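Peroxisomal fatty acid beta-oxidation multifunctional protein MFP2 (Arabidopsis thaliana, PDB 2WTB) catalyses the hydration of 2-enoyl-CoAs and the dehydrogenation of 3-hydroxyacyl-CoAs in peroxisomal fatty acid beta-oxidation during seed germination. Local coordinates at residues A107-L112 with E119-C124; A126-P131 with V194-R199; A133-P138 with L181-A186. All blocks are in the same frame, centred on the assembly; numbering follows the deposited sequence.

Contact 1 (A107-L112 with E119-C124)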
ATOM      1  N   ALA A 107      29.461 -11.828   5.250  1.00 42.97           N
ATOM      2  CA  ALA A 107      28.052 -12.138   5.045  1.00 48.22           C
ATOM      3  C   ALA A 107      27.838 -12.811   3.691  1.00 51.82           C
ATOM      4  O   ALA A 107      28.350 -12.354   2.668  1.00 51.65           O
ATOM      5  CB  ALA A 107      27.206 -10.879   5.161  1.00 30.90           C
ATOM      6  N   ALA A 108      27.087 -13.908   3.702  1.00 47.82           N
ATOM      7  CA  ALA A 108      26.723 -14.613   2.479  1.00 43.01           C
ATOM      8  C   ALA A 108      25.248 -14.375   2.194  1.00 44.34           C
ATOM      9  O   ALA A 108      24.380 -14.979   2.822  1.00 48.66           O
ATOM     10  CB  ALA A 108      27.011 -16.096   2.616  1.00 36.45           C
ATOM     11  N   ILE A 109      24.970 -13.488   1.246  1.00 46.15           N
ATOM     12  CA  ILE A 109      23.604 -13.043   0.996  1.00 49.94           C
ATOM     13  C   ILE A 109      22.932 -13.733  -0.189  1.00 47.13           C
ATOM     14  O   ILE A 109      23.487 -13.807  -1.286  1.00 40.66           O
ATOM     15  CB  ILE A 109      23.536 -11.517   0.785  1.00 47.78           C
ATOM     16  CG1 ILE A 109      24.027 -10.781   2.035  1.00 49.18           C
ATOM     17  CG2 ILE A 109      22.115 -11.092   0.437  1.00 42.51           C
ATOM     18  CD1 ILE A 109      24.094  -9.273   1.872  1.00 40.88           C
ATOM     19  N   ASP A 110      21.723 -14.228   0.052  1.00 43.80           N
ATOM     20  CA  ASP A 110      20.883 -14.783  -0.995  1.00 46.35           C
ATOM     21  C   ASP A 110      19.471 -14.238  -0.819  1.00 48.26           C
ATOM     22  O   ASP A 110      19.069 -13.891   0.291  1.00 46.61           O
ATOM     23  CB  ASP A 110      20.869 -16.310  -0.903  1.00 56.84           C
ATOM     24  CG  ASP A 110      20.266 -16.966  -2.129  1.00 64.25           C
ATOM     25  OD1 ASP A 110      19.990 -16.256  -3.119  1.00 68.38           O
ATOM     26  OD2 ASP A 110      20.074 -18.199  -2.105  1.00 73.52           O
ATOM     27  N   GLY A 111      18.725 -14.153  -1.915  1.00 50.33           N
ATOM     28  CA  GLY A 111      17.335 -13.743  -1.852  1.00 49.42           C
ATOM     29  C   GLY A 111      17.147 -12.285  -1.487  1.00 51.58           C
ATOM     30  O   GLY A 111      16.909 -11.448  -2.358  1.00 50.36           O
ATOM     31  N   LEU A 112      17.247 -11.980  -0.197  1.00 51.88           N
ATOM     32  CA  LEU A 112      17.084 -10.607   0.270  1.00 52.40           C
ATOM     33  C   LEU A 112      17.923 -10.270   1.500  1.00 54.94           C
ATOM     34  O   LEU A 112      18.376 -11.155   2.232  1.00 49.25           O
ATOM     35  CB  LEU A 112      15.609 -10.291   0.547  1.00 45.81           C
ATOM     36  CG  LEU A 112      14.775 -11.234   1.425  1.00 69.95           C
ATOM     37  CD1 LEU A 112      15.436 -11.508   2.763  1.00 69.35           C
ATOM     38  CD2 LEU A 112      13.387 -10.660   1.635  1.00 60.98           C
ATOM     39  N   GLU A 119      21.457  -4.300   7.591  1.00 46.14           N
ATOM     40  CA  GLU A 119      22.309  -3.666   8.585  1.00 37.27           C
ATOM     41  C   GLU A 119      23.316  -4.662   9.151  1.00 47.03           C
ATOM     42  O   GLU A 119      24.508  -4.372   9.232  1.00 50.09           O
ATOM     43  CB  GLU A 119      21.463  -3.044   9.699  1.00 38.89           C
ATOM     44  CG  GLU A 119      20.631  -1.853   9.243  1.00 65.65           C
ATOM     45  CD  GLU A 119      19.798  -1.249  10.360  1.00 77.58           C
ATOM     46  OE1 GLU A 119      18.951  -1.968  10.929  1.00 77.32           O
ATOM     47  OE2 GLU A 119      19.985  -0.051  10.665  1.00 80.73           O
ATOM     48  N   LEU A 120      22.832  -5.838   9.538  1.00 47.90           N
ATOM     49  CA  LEU A 120      23.701  -6.895  10.047  1.00 49.60           C
ATOM     50  C   LEU A 120      24.801  -7.235   9.043  1.00 52.17           C
ATOM     51  O   LEU A 120      25.953  -7.476   9.417  1.00 40.01           O
ATOM     52  CB  LEU A 120      22.880  -8.144  10.374  1.00 49.23           C
ATOM     53  CG  LEU A 120      23.650  -9.380  10.843  1.00 43.08           C
ATOM     54  CD1 LEU A 120      24.533  -9.054  12.043  1.00 35.10           C
ATOM     55  CD2 LEU A 120      22.683 -10.504  11.173  1.00 42.89           C
ATOM     56  N   ALA A 121      24.441  -7.252   7.763  1.00 52.37           N
ATOM     57  CA  ALA A 121      25.401  -7.552   6.707  1.00 61.53           C
ATOM     58  C   ALA A 121      26.438  -6.429   6.548  1.00 46.60           C
ATOM     59  O   ALA A 121      27.620  -6.694   6.326  1.00 33.38           O
ATOM     60  CB  ALA A 121      24.677  -7.830   5.384  1.00 33.07           C
ATOM     61  N   MET A 122      25.993  -5.182   6.671  1.00 40.08           N
ATOM     62  CA  MET A 122      26.904  -4.038   6.593  1.00 40.30           C
ATOM     63  C   MET A 122      27.899  -4.035   7.752  1.00 49.29           C
ATOM     64  O   MET A 122      28.989  -3.476   7.642  1.00 54.10           O
ATOM     65  CB  MET A 122      26.127  -2.722   6.567  1.00 36.89           C
ATOM     66  CG  MET A 122      25.473  -2.406   5.233  1.00 40.51           C
ATOM     67  SD  MET A 122      24.323  -1.021   5.352  1.00 44.26           S
ATOM     68  CE  MET A 122      23.707  -0.953   3.675  1.00107.47           C
ATOM     69  N   ALA A 123      27.513  -4.662   8.859  1.00 53.08           N
ATOM     70  CA  ALA A 123      28.383  -4.778  10.025  1.00 45.13           C
ATOM     71  C   ALA A 123      29.534  -5.730   9.745  1.00 51.91           C
ATOM     72  O   ALA A 123      30.622  -5.578  10.299  1.00 52.54           O
ATOM     73  CB  ALA A 123      27.596  -5.260  11.225  1.00 46.12           C
ATOM     74  N   CYS A 124      29.284  -6.720   8.892  1.00 48.66           N
ATOM     75  CA  CYS A 124      30.318  -7.665   8.492  1.00 48.89           C
ATOM     76  C   CYS A 124      31.397  -6.952   7.695  1.00 51.34           C
ATOM     77  O   CYS A 124      31.193  -5.837   7.222  1.00 37.37           O
ATOM     78  CB  CYS A 124      29.724  -8.808   7.669  1.00 44.07           C
ATOM     79  SG  CYS A 124      28.628  -9.879   8.614  1.00 52.00           S
TER

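Contact 2 (A126-P131 with V194-R199)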
ATOM      1  N   ALA A 126      32.914  -7.942   4.852  1.00 41.83           N
ATOM      2  CA  ALA A 126      32.784  -8.087   3.405  1.00 41.42           C
ATOM      3  C   ALA A 126      31.426  -8.695   3.079  1.00 46.97           C
ATOM      4  O   ALA A 126      30.787  -9.288   3.947  1.00 49.93           O
ATOM      5  CB  ALA A 126      33.906  -8.948   2.850  1.00 32.81           C
ATOM      6  N   ARG A 127      30.982  -8.556   1.834  1.00 46.46           N
ATOM      7  CA  ARG A 127      29.665  -9.063   1.452  1.00 43.49           C
ATOM      8  C   ARG A 127      29.643  -9.824   0.130  1.00 47.59           C
ATOM      9  O   ARG A 127      30.000  -9.287  -0.920  1.00 49.97           O
ATOM     10  CB  ARG A 127      28.645  -7.922   1.425  1.00 48.58           C
ATOM     11  CG  ARG A 127      28.274  -7.424   2.806  1.00 42.55           C
ATOM     12  CD  ARG A 127      28.133  -5.916   2.840  1.00 40.01           C
ATOM     13  NE  ARG A 127      28.740  -5.395   4.055  1.00 50.66           N
ATOM     14  CZ  ARG A 127      29.947  -4.845   4.108  1.00 48.62           C
ATOM     15  NH1 ARG A 127      30.671  -4.713   3.006  1.00 38.81           N
ATOM     16  NH2 ARG A 127      30.420  -4.404   5.262  1.00 70.89           N
ATOM     17  N   ILE A 128      29.218 -11.080   0.195  1.00 49.27           N
ATOM     18  CA  ILE A 128      29.004 -11.886  -0.998  1.00 48.04           C
ATOM     19  C   ILE A 128      27.506 -12.046  -1.212  1.00 45.64           C
ATOM     20  O   ILE A 128      26.767 -12.306  -0.264  1.00 39.25           O
ATOM     21  CB  ILE A 128      29.642 -13.278  -0.866  1.00 52.06           C
ATOM     22  CG1 ILE A 128      31.086 -13.155  -0.380  1.00 48.22           C
ATOM     23  CG2 ILE A 128      29.576 -14.019  -2.191  1.00 54.12           C
ATOM     24  CD1 ILE A 128      31.902 -12.153  -1.164  1.00 41.44           C
ATOM     25  N   SER A 129      27.056 -11.889  -2.452  1.00 40.65           N
ATOM     26  CA  SER A 129      25.626 -11.934  -2.736  1.00 46.78           C
ATOM     27  C   SER A 129      25.294 -12.709  -4.007  1.00 55.26           C
ATOM     28  O   SER A 129      26.103 -12.791  -4.932  1.00 55.05           O
ATOM     29  CB  SER A 129      25.057 -10.516  -2.830  1.00 55.70           C
ATOM     30  OG  SER A 129      23.646 -10.537  -2.958  1.00 61.88           O
ATOM     31  N   ALA A 130      24.092 -13.274  -4.036  1.00 52.10           N
ATOM     32  CA  ALA A 130      23.586 -13.958  -5.216  1.00 54.25           C
ATOM     33  C   ALA A 130      23.002 -12.931  -6.179  1.00 58.28           C
ATOM     34  O   ALA A 130      22.536 -11.876  -5.753  1.00 63.94           O
ATOM     35  CB  ALA A 130      22.535 -14.982  -4.821  1.00 60.16           C
ATOM     36  N   PRO A 131      23.021 -13.246  -7.482  1.00 52.42           N
ATOM     37  CA  PRO A 131      22.681 -12.339  -8.584  1.00 60.53           C
ATOM     38  C   PRO A 131      21.596 -11.294  -8.303  1.00 74.78           C
ATOM     39  O   PRO A 131      21.925 -10.114  -8.190  1.00 92.53           O
ATOM     40  CB  PRO A 131      22.245 -13.302  -9.685  1.00 55.19           C
ATOM     41  CG  PRO A 131      23.143 -14.480  -9.476  1.00 57.56           C
ATOM     42  CD  PRO A 131      23.390 -14.583  -7.982  1.00 51.12           C
ATOM     43  N   VAL A 194      28.285 -19.516  -0.078  1.00 50.50           N
ATOM     44  CA  VAL A 194      28.979 -19.800   1.177  1.00 47.08           C
ATOM     45  C   VAL A 194      30.445 -20.178   0.976  1.00 42.97           C
ATOM     46  O   VAL A 194      31.305 -19.799   1.770  1.00 50.55           O
ATOM     47  CB  VAL A 194      28.259 -20.898   1.980  1.00 45.22           C
ATOM     48  CG1 VAL A 194      29.121 -21.371   3.138  1.00 33.79           C
ATOM     49  CG2 VAL A 194      26.920 -20.384   2.476  1.00 46.10           C
ATOM     50  N   THR A 195      30.725 -20.922  -0.087  1.00 40.39           N
ATOM     51  CA  THR A 195      32.098 -21.288  -0.421  1.00 47.41           C
ATOM     52  C   THR A 195      32.944 -20.045  -0.675  1.00 49.93           C
ATOM     53  O   THR A 195      34.056 -19.918  -0.162  1.00 54.19           O
ATOM     54  CB  THR A 195      32.157 -22.196  -1.664  1.00 52.88           C
ATOM     55  OG1 THR A 195      31.792 -23.531  -1.299  1.00 52.02           O
ATOM     56  CG2 THR A 195      33.557 -22.210  -2.247  1.00 69.27           C
ATOM     57  N   THR A 196      32.411 -19.131  -1.476  1.00 34.52           N
ATOM     58  CA  THR A 196      33.096 -17.879  -1.760  1.00 48.36           C
ATOM     59  C   THR A 196      33.321 -17.091  -0.473  1.00 45.99           C
ATOM     60  O   THR A 196      34.394 -16.529  -0.259  1.00 50.55           O
ATOM     61  CB  THR A 196      32.303 -17.020  -2.761  1.00 56.30           C
ATOM     62  OG1 THR A 196      32.187 -17.718  -4.009  1.00 62.70           O
ATOM     63  CG2 THR A 196      33.002 -15.689  -2.996  1.00 56.24           C
ATOM     64  N   ALA A 197      32.313 -17.069   0.392  1.00 46.61           N
ATOM     65  CA  ALA A 197      32.391 -16.291   1.624  1.00 52.70           C
ATOM     66  C   ALA A 197      33.484 -16.792   2.566  1.00 52.76           C
ATOM     67  O   ALA A 197      34.254 -15.994   3.106  1.00 49.64           O
ATOM     68  CB  ALA A 197      31.043 -16.259   2.329  1.00 30.86           C
ATOM     69  N   ARG A 198      33.555 -18.106   2.764  1.00 46.86           N
ATOM     70  CA  ARG A 198      34.574 -18.669   3.649  1.00 49.13           C
ATOM     71  C   ARG A 198      35.979 -18.513   3.058  1.00 47.36           C
ATOM     72  O   ARG A 198      36.951 -18.330   3.791  1.00 48.02           O
ATOM     73  CB  ARG A 198      34.275 -20.134   4.003  1.00 50.78           C
ATOM     74  CG  ARG A 198      34.353 -21.102   2.839  1.00 49.67           C
ATOM     75  CD  ARG A 198      34.463 -22.548   3.311  1.00 53.10           C
ATOM     76  NE  ARG A 198      33.249 -23.025   3.970  1.00 53.80           N
ATOM     77  CZ  ARG A 198      33.192 -23.436   5.233  1.00 60.56           C
ATOM     78  NH1 ARG A 198      34.285 -23.435   5.985  1.00 63.87           N
ATOM     79  NH2 ARG A 198      32.042 -23.857   5.745  1.00 53.03           N
ATOM     80  N   ARG A 199      36.080 -18.575   1.734  1.00 37.02           N
ATOM     81  CA  ARG A 199      37.342 -18.309   1.057  1.00 38.99           C
ATOM     82  C   ARG A 199      37.735 -16.845   1.251  1.00 54.16           C
ATOM     83  O   ARG A 199      38.905 -16.523   1.470  1.00 46.98           O
ATOM     84  CB  ARG A 199      37.227 -18.618  -0.436  1.00 39.32           C
ATOM     85  CG  ARG A 199      38.508 -18.363  -1.217  1.00 55.28           C
ATOM     86  CD  ARG A 199      38.272 -18.400  -2.723  1.00 69.13           C
ATOM     87  NE  ARG A 199      37.482 -17.260  -3.179  1.00 91.66           N
ATOM     88  CZ  ARG A 199      37.990 -16.063  -3.458  1.00110.60           C
ATOM     89  NH1 ARG A 199      39.291 -15.845  -3.327  1.00116.76           N
ATOM     90  NH2 ARG A 199      37.196 -15.081  -3.867  1.00115.18           N
TER

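Contact 3 (A133-P138 with L181-A186)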
ATOM      1  N   ALA A 133      19.585 -10.588  -5.718  1.00 58.33           N
ATOM      2  CA  ALA A 133      19.170 -10.354  -4.338  1.00 54.89           C
ATOM      3  C   ALA A 133      18.783  -8.891  -4.113  1.00 57.02           C
ATOM      4  O   ALA A 133      19.296  -7.995  -4.783  1.00 54.48           O
ATOM      5  CB  ALA A 133      20.268 -10.771  -3.376  1.00 43.09           C
ATOM      6  N   GLN A 134      17.869  -8.656  -3.176  1.00 57.84           N
ATOM      7  CA  GLN A 134      17.410  -7.301  -2.876  1.00 59.21           C
ATOM      8  C   GLN A 134      18.025  -6.761  -1.595  1.00 64.46           C
ATOM      9  O   GLN A 134      18.047  -7.439  -0.569  1.00 74.75           O
ATOM     10  CB  GLN A 134      15.886  -7.245  -2.778  1.00 61.16           C
ATOM     11  CG  GLN A 134      15.181  -7.294  -4.116  1.00 71.17           C
ATOM     12  CD  GLN A 134      13.710  -6.975  -3.998  1.00 80.99           C
ATOM     13  OE1 GLN A 134      12.940  -7.182  -4.935  1.00 85.39           O
ATOM     14  NE2 GLN A 134      13.308  -6.466  -2.838  1.00 80.11           N
ATOM     15  N   LEU A 135      18.513  -5.529  -1.667  1.00 62.35           N
ATOM     16  CA  LEU A 135      19.182  -4.893  -0.545  1.00 50.38           C
ATOM     17  C   LEU A 135      18.605  -3.501  -0.352  1.00 55.64           C
ATOM     18  O   LEU A 135      18.545  -2.717  -1.297  1.00 45.56           O
ATOM     19  CB  LEU A 135      20.677  -4.790  -0.828  1.00 58.80           C
ATOM     20  CG  LEU A 135      21.280  -5.967  -1.598  1.00 54.17           C
ATOM     21  CD1 LEU A 135      22.619  -5.587  -2.213  1.00 44.21           C
ATOM     22  CD2 LEU A 135      21.412  -7.197  -0.705  1.00 50.91           C
ATOM     23  N   GLY A 136      18.176  -3.193   0.866  1.00 65.41           N
ATOM     24  CA  GLY A 136      17.599  -1.891   1.139  1.00 63.15           C
ATOM     25  C   GLY A 136      17.185  -1.669   2.579  1.00 61.59           C
ATOM     26  O   GLY A 136      17.278  -2.570   3.416  1.00 55.06           O
ATOM     27  N   LEU A 137      16.729  -0.452   2.863  1.00 62.10           N
ATOM     28  CA  LEU A 137      16.247  -0.091   4.189  1.00 55.70           C
ATOM     29  C   LEU A 137      14.848   0.505   4.087  1.00 51.90           C
ATOM     30  O   LEU A 137      14.692   1.713   3.920  1.00 64.92           O
ATOM     31  CB  LEU A 137      17.206   0.897   4.857  1.00 51.12           C
ATOM     32  CG  LEU A 137      18.602   0.370   5.199  1.00 49.95           C
ATOM     33  CD1 LEU A 137      19.488   1.492   5.720  1.00 43.98           C
ATOM     34  CD2 LEU A 137      18.517  -0.763   6.212  1.00 43.09           C
ATOM     35  N   PRO A 138      13.822  -0.354   4.183  1.00 50.78           N
ATOM     36  CA  PRO A 138      12.407   0.003   4.018  1.00 53.66           C
ATOM     37  C   PRO A 138      11.784   0.615   5.273  1.00 66.10           C
ATOM     38  O   PRO A 138      10.625   1.023   5.232  1.00 67.21           O
ATOM     39  CB  PRO A 138      11.736  -1.349   3.728  1.00 54.04           C
ATOM     40  CG  PRO A 138      12.863  -2.355   3.585  1.00 51.30           C
ATOM     41  CD  PRO A 138      13.996  -1.801   4.372  1.00 49.36           C
ATOM     42  N   LEU A 181      28.151  -0.168  -6.424  1.00 63.53           N
ATOM     43  CA  LEU A 181      28.074   0.930  -5.465  1.00 52.18           C
ATOM     44  C   LEU A 181      29.056   0.763  -4.309  1.00 54.90           C
ATOM     45  O   LEU A 181      29.371   1.725  -3.609  1.00 61.91           O
ATOM     46  CB  LEU A 181      26.656   1.057  -4.905  1.00 46.90           C
ATOM     47  CG  LEU A 181      25.538   1.464  -5.862  1.00 52.04           C
ATOM     48  CD1 LEU A 181      24.186   1.277  -5.192  1.00 48.17           C
ATOM     49  CD2 LEU A 181      25.724   2.900  -6.323  1.00 55.15           C
ATOM     50  N   GLY A 182      29.529  -0.461  -4.102  1.00 46.03           N
ATOM     51  CA  GLY A 182      30.438  -0.743  -3.006  1.00 42.46           C
ATOM     52  C   GLY A 182      29.718  -1.348  -1.816  1.00 51.79           C
ATOM     53  O   GLY A 182      30.307  -1.539  -0.752  1.00 57.00           O
ATOM     54  N   LEU A 183      28.437  -1.647  -1.998  1.00 48.78           N
ATOM     55  CA  LEU A 183      27.639  -2.280  -0.955  1.00 47.70           C
ATOM     56  C   LEU A 183      27.910  -3.780  -0.916  1.00 57.38           C
ATOM     57  O   LEU A 183      28.046  -4.369   0.159  1.00 53.51           O
ATOM     58  CB  LEU A 183      26.153  -2.016  -1.191  1.00 43.36           C
ATOM     59  CG  LEU A 183      25.179  -2.664  -0.210  1.00 49.51           C
ATOM     60  CD1 LEU A 183      25.575  -2.356   1.222  1.00 36.84           C
ATOM     61  CD2 LEU A 183      23.762  -2.195  -0.489  1.00 53.68           C
ATOM     62  N   ILE A 184      27.989  -4.382  -2.102  1.00 53.63           N
ATOM     63  CA  ILE A 184      28.295  -5.803  -2.259  1.00 47.24           C
ATOM     64  C   ILE A 184      29.685  -5.986  -2.862  1.00 48.07           C
ATOM     65  O   ILE A 184      30.010  -5.382  -3.882  1.00 46.70           O
ATOM     66  CB  ILE A 184      27.273  -6.498  -3.179  1.00 45.95           C
ATOM     67  CG1 ILE A 184      25.869  -6.422  -2.580  1.00 43.53           C
ATOM     68  CG2 ILE A 184      27.668  -7.945  -3.412  1.00 40.72           C
ATOM     69  CD1 ILE A 184      25.726  -7.165  -1.268  1.00 54.22           C
ATOM     70  N   ASP A 185      30.496  -6.831  -2.233  1.00 45.38           N
ATOM     71  CA  ASP A 185      31.884  -7.021  -2.649  1.00 40.82           C
ATOM     72  C   ASP A 185      32.041  -7.979  -3.826  1.00 49.54           C
ATOM     73  O   ASP A 185      33.006  -7.884  -4.582  1.00 54.05           O
ATOM     74  CB  ASP A 185      32.727  -7.508  -1.471  1.00 45.23           C
ATOM     75  CG  ASP A 185      32.933  -6.437  -0.421  1.00 58.58           C
ATOM     76  OD1 ASP A 185      33.339  -5.316  -0.787  1.00 66.82           O
ATOM     77  OD2 ASP A 185      32.692  -6.720   0.770  1.00 60.32           O
ATOM     78  N   ALA A 186      31.101  -8.907  -3.976  1.00 58.54           N
ATOM     79  CA  ALA A 186      31.176  -9.892  -5.051  1.00 54.98           C
ATOM     80  C   ALA A 186      29.825 -10.544  -5.323  1.00 58.85           C
ATOM     81  O   ALA A 186      29.053 -10.804  -4.400  1.00 64.82           O
ATOM     82  CB  ALA A 186      32.222 -10.952  -4.730  1.00 42.11           C
TER

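Contact 1 (A107-L112 with E119-C124)
Ala107 and Ile109, on the same side of strand 105-109, meet Ala121 and Cys124 at the end of helix 116-123. Ile109 can be followed outward. Its CB, bonded to the strand, is still about 6.0 Å from Ala121 CB, and its CG2 branch, anti to the backbone N, gains nothing across the contact. CG1 takes the other position, beside the N (chi1 -61°), and closes to 4.5 Å from Ala121 CB. From there the chain runs on extended (chi2 175°), and the terminal CD1 arrives at the methyl of Ala121, 3.8 Å from its CB. The long side chain thus bridges a gap that widens along the strand. At Ala107 the backbones are closer, with 5.6 Å between Ala107 CA and Ala121 CA, and a single methyl suffices: Ala107 CB lies 4.0 Å from Ala121 CB. The methyl of Ala121 is therefore shared by two strand residues. Cys124, just past the helix, adds a second neighbour to the methyl of Ala107: SG is 3.9 Å from Ala107 CB, and Cys124 CB is 3.9 Å from Ala107 N. No hydrogen bond crosses; the contact is buried and apolar, and the alanine pair lets helix and strand come close at Ala107. The same helix carries Glu119, the predicted nucleophile, whose OE2 accepts hydrogen bonds from Phe148 N and Gly150 N. The chain passes through the short strand 112-114 before entering helix 116-123, within the crotonase-fold domain of this family. Strand 105-109 is bonded through its backbone to strands 54-59 and 126-129, and Ala108 turns to the opposite face, against helix 193-205. Helix 116-123 is flanked in turn by helix 88-99, which meets Leu120 and Ala123, and by helix 150-158, which receives Met122.

Contact 2 (A126-P131 with V194-R199)
The first torsion of Ile128 (chi1 -49°) sets CG1 beside its backbone N and CG2 anti to it, spreading both branches against Thr196 and Ala197. The second (chi2 -49°) bends the chain instead of extending it, which keeps CD1 over the threonine. In Thr196, chi1 of -62° puts OG1 beside the backbone N and leaves CG2 anti to it, facing the isoleucine. That methyl sits among three carbons of the isoleucine: Thr196 CG2 is 3.9 Å from Ile128 CG2 and 4.1 Å from both Ile128 CG1 and Ile128 CD1. The two side chains cross at a slant. The hydroxyl is turned aside, where Thr196 OG1 is hydrogen-bonded to Glu192 O one helical turn back, so the residue offers an apolar surface to the strand. Ile128 CG1 also rests on the helix backbone, 3.9 Å from Ala197 CA, and touches the methyl at 4.1 Å from Ala197 CB. The small alanine lets helix 193-205 come near the sheet, and Leu193 and Trp200 complete the helix surface around Ile128. Arg127 turns to the other face of the strand, where its NE and NH2 are hydrogen-bonded to Ala121 O and Met122 O. Helix 193-205, with Ala197 also on Val106 and Ala108, covers one face of the parallel part of the main sheet, the layered helix-on-sheet packing of a crotonase-fold domain.

Contact 3 (A133-P138 with L181-A186)
No ring, amide or carboxylate takes part where Leu135 meets Leu183 and Ile184, so there are no faces or edges to fill: three branched aliphatic side chains meet instead. The setting is the crotonase fold of the N-terminal hydratase/isomerase section. Leu135 belongs to strand 134-136, the middle strand of a small three-stranded sheet, and Leu183 and Ile184 lie in the connection from helix 175-181 to strand 186-187. That helix ends in a Schellman motif at Gly182, whose positive phi (99°) turns the chain so that the next two residues can both point at the strand. Leu135 CD1 touches both, from directions roughly at right angles. Leu135 CB lies 4.0 Å from Leu183 CD2, and Leu135 CD1 is also 4.0 Å from Leu183 CD2, so one methyl of Leu183 spans the leucine from root to tip. The first torsion of Leu135, chi1 -36°, keeps CG beside the backbone N and sends CD1 toward Ile184. Leu183 reaches out with CG anti to its backbone N (chi1 178°); its CD1 meets Met122, and the side chain also touches Val158. All three touching residues are buried. Leu118 and Val173 pack on Leu135 as well, linking this cluster to helix 116-123 and to strand 173-174. Hydrogen bonds hold the loop: Ile184 O with His179 ND1, and Asp185 OD2 with the backbone N of Arg127. Glu119, the predicted nucleophile, has its side chain about 9 Å from that of Leu183, so the cluster lies near the probable active site. The closest approach, short for carbon atoms and of doubtful exact value, falls to the end of Leu135, where CD1 slants across Ile184, 3.4 Å from Ile184 CG1 and 3.6 Å from Ile184 CD1.

Overall arrangement
All three contacts are apolar, uncrossed by hydrogen bonds, and lie within the hydratase/isomerase section. Contacts 1 and 2 share the main sheet: neighbouring strands 105-109 and 126-129, joined by the backbone hydrogen bond between Ile109 N and Ile128 O, carry helices 116-123 and 193-205 on its two faces. Contact 2 is also largely buried, but its Thr196 is partly exposed and the outer side of its helix faces solvent; contacts 1 and 3 bury every touching residue. Contact 1 centres on two alanine methyls, with one isoleucine tip and a cysteine sulfur, contact 3 on bulkier branched chains. Met122 and Leu183 join contacts 1 and 3; a probable backbone hydrogen bond, Ser129 N with Ala186 O, links contacts 2 and 3.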